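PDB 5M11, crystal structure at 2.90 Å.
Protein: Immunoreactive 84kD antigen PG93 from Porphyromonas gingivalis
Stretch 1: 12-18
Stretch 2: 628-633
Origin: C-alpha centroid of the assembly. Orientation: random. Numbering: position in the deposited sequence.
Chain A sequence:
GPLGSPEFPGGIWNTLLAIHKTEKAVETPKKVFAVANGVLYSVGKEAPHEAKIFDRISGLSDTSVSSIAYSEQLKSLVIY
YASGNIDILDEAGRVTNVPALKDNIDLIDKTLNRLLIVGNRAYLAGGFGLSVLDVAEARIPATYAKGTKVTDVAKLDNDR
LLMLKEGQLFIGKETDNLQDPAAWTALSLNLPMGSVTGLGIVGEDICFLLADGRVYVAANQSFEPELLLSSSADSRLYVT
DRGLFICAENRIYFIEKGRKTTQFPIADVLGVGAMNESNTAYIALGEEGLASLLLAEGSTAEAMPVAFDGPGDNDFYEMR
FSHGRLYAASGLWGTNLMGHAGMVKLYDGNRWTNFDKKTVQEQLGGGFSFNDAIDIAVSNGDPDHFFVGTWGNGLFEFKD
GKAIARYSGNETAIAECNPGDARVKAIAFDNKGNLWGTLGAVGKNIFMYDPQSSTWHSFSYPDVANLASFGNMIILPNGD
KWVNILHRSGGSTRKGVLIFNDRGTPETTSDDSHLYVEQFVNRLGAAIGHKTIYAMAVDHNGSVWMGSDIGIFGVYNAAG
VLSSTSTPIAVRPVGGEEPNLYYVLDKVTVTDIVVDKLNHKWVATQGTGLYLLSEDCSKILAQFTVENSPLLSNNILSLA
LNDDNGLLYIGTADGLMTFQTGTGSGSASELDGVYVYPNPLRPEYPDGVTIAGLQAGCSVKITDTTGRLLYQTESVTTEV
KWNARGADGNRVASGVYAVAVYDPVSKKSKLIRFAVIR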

# COMPACT_ATOMS: atom_id res chain seq x y z
N ILE A 12 -4.80 5.27 16.93
CA ILE A 12 -4.97 3.83 16.70
C ILE A 12 -4.52 3.36 15.27
O ILE A 12 -3.86 2.33 15.19
CB ILE A 12 -6.44 3.44 17.03
CG1 ILE A 12 -6.58 3.30 18.57
CG2 ILE A 12 -6.93 2.18 16.30
CD1 ILE A 12 -8.04 3.46 19.14
N TRP A 13 -4.86 4.08 14.19
CA TRP A 13 -4.45 3.75 12.81
C TRP A 13 -3.37 4.69 12.34
O TRP A 13 -3.46 5.90 12.59
CB TRP A 13 -5.62 3.81 11.81
CG TRP A 13 -6.68 2.76 11.98
CD1 TRP A 13 -7.76 2.81 12.81
CD2 TRP A 13 -6.79 1.52 11.24
NE1 TRP A 13 -8.53 1.67 12.66
CE2 TRP A 13 -7.96 0.87 11.70
CE3 TRP A 13 -6.03 0.91 10.24
CZ2 TRP A 13 -8.36 -0.38 11.20
CZ3 TRP A 13 -6.44 -0.31 9.73
CH2 TRP A 13 -7.59 -0.95 10.22
N ASN A 14 -2.39 4.16 11.60
CA ASN A 14 -1.33 4.97 11.00
C ASN A 14 -0.87 4.35 9.67
O ASN A 14 -1.07 3.15 9.45
CB ASN A 14 -0.16 5.16 11.97
CG ASN A 14 -0.07 6.59 12.44
OD1 ASN A 14 -0.41 6.91 13.59
ND2 ASN A 14 0.33 7.51 11.54
N THR A 15 -0.29 5.18 8.76
CA THR A 15 0.21 4.71 7.47
C THR A 15 1.72 4.93 7.36
O THR A 15 2.25 5.99 7.72
CB THR A 15 -0.52 5.36 6.30
OG1 THR A 15 -0.35 6.76 6.38
CG2 THR A 15 -2.00 5.04 6.27
N LEU A 16 2.41 3.90 6.83
CA LEU A 16 3.86 3.89 6.64
C LEU A 16 4.16 3.83 5.11
O LEU A 16 4.54 2.80 4.53
CB LEU A 16 4.48 2.73 7.45
CG LEU A 16 4.42 2.87 9.00
CD1 LEU A 16 4.56 1.56 9.66
CD2 LEU A 16 5.57 3.76 9.52
N LEU A 17 3.92 4.98 4.47
CA LEU A 17 4.00 5.16 3.03
C LEU A 17 5.37 5.65 2.57
O LEU A 17 6.09 6.29 3.34
CB LEU A 17 2.88 6.11 2.54
CG LEU A 17 1.44 5.54 2.67
CD1 LEU A 17 0.40 6.51 2.21
CD2 LEU A 17 1.27 4.22 1.91
N ALA A 18 5.71 5.32 1.31
CA ALA A 18 6.96 5.63 0.63
C ALA A 18 6.92 6.95 -0.20
O ALA A 18 5.91 7.27 -0.85
CB ALA A 18 7.34 4.46 -0.27
N ASN A 628 -15.66 1.17 6.42
CA ASN A 628 -15.88 1.36 7.87
C ASN A 628 -14.62 1.78 8.65
O ASN A 628 -14.73 2.10 9.83
CB ASN A 628 -16.45 0.07 8.52
CG ASN A 628 -15.41 -0.86 9.12
OD1 ASN A 628 -14.49 -1.30 8.44
ND2 ASN A 628 -15.48 -1.10 10.42
N SER A 629 -13.44 1.74 8.02
CA SER A 629 -12.23 2.08 8.76
C SER A 629 -11.20 2.84 7.89
O SER A 629 -11.35 2.87 6.66
CB SER A 629 -11.61 0.81 9.32
OG SER A 629 -10.75 0.22 8.36
N PRO A 630 -10.12 3.41 8.50
CA PRO A 630 -9.10 4.11 7.70
C PRO A 630 -8.24 3.18 6.82
O PRO A 630 -7.36 3.71 6.13
CB PRO A 630 -8.24 4.80 8.76
CG PRO A 630 -9.04 4.76 10.03
CD PRO A 630 -9.79 3.49 9.94
N LEU A 631 -8.52 1.84 6.81
CA LEU A 631 -7.84 0.81 6.00
C LEU A 631 -7.72 1.26 4.52
O LEU A 631 -8.72 1.63 3.88
CB LEU A 631 -8.55 -0.55 6.11
CG LEU A 631 -7.91 -1.77 5.45
CD1 LEU A 631 -6.72 -2.28 6.24
CD2 LEU A 631 -8.90 -2.88 5.32
N LEU A 632 -6.47 1.29 4.01
CA LEU A 632 -6.11 1.77 2.67
C LEU A 632 -6.74 0.94 1.53
O LEU A 632 -7.20 1.53 0.54
CB LEU A 632 -4.58 1.83 2.50
CG LEU A 632 -3.85 2.99 3.20
CD1 LEU A 632 -2.35 2.79 3.17
CD2 LEU A 632 -4.20 4.33 2.54
N SER A 633 -6.76 -0.40 1.66
CA SER A 633 -7.30 -1.29 0.65
C SER A 633 -7.93 -2.52 1.28
O SER A 633 -7.42 -3.02 2.29
CB SER A 633 -6.21 -1.71 -0.33
OG SER A 633 -6.65 -2.70 -1.24

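The contact between the two stretches centres on the indole of Trp13, which lies against Pro630. The CD atom of Pro630 sits 3.5 Å from the centroid of the five-membered ring of Trp13 and only 8° off the ring normal, so the methylene is almost directly above the face in a CH-pi interaction. The placement suits a proline: CD is bonded to the ring nitrogen, which leaves its C-H bonds somewhat polarised, and the closed pyrrolidine ring offers a compact, rigid surface to the flat indole. The closest pair of atoms is Trp13 NE1 and Pro630 CD, also 3.5 Å apart, and Trp13 CD1 follows at 3.6 Å from Pro630 CD. Trp13 reaches this position with chi1 in the m well (-69°) and chi2 at 86°, its CA-to-CB bond directed toward the other stretch. It gives up 98 Å² to the contact, about a third of the 296 Å² buried in total when both sides are summed.

The six-membered ring extends the apolar surface to Leu631, whose CD1 lies 4.0 Å from Trp13 CZ3. The CA-to-CB bond of Leu631 points sideways, yet its t,p side chain still brings this methyl to the indole. The backbone N of Leu631 lies over the same face of the indole as Pro630 CD.

Farther along, the contact is made by smaller aliphatic groups converging on Leu632. Its CD1 is 3.8 Å from Thr15 CG2 and 4.1 Å from Leu17 CD2, so one methyl serves both neighbours. The alternation of an extended backbone accounts for the spacing: Trp13 and Thr15, two residues apart in the strand, both direct CA-to-CB toward the second stretch, while Asn14 between them points away. Leu17 again points toward it, whereas Leu16 is turned sideways and makes no contact. The touching parts run in nearly the same direction, 9° apart end to end, and the register carries from Trp13 opposite Pro630 to Thr15 opposite Leu632, with CA separations widening from 6.9 Å between Trp13 CA and Pro630 CA to 8.5 Å between Thr15 CA and Leu632 CA. Side chains bridge this gap; no hydrogen bond crosses between the stretches. Thr15 is well suited to its place because its chi1 of 59° (p) presents CG2 to Leu632 while OG1 is hydrogen-bonded elsewhere in the structure.

At the polar edge, Ser629 OG approaches Trp13 CZ2 at 3.8 Å, obliquely to the ring. This is a packing contact, and the hydroxyl's hydrogen bonds are made to other groups: Leu631 N donates to Ser629 OG (3.2 Å, with an N-H...O angle of 161°), and OG is also hydrogen-bonded elsewhere in the structure. The short serine side chain thus ties down the backbone two residues ahead, spanning Pro630, whose ring nitrogen has no proton to donate, and it can lie beside the indole without leaving a buried hydroxyl unsatisfied.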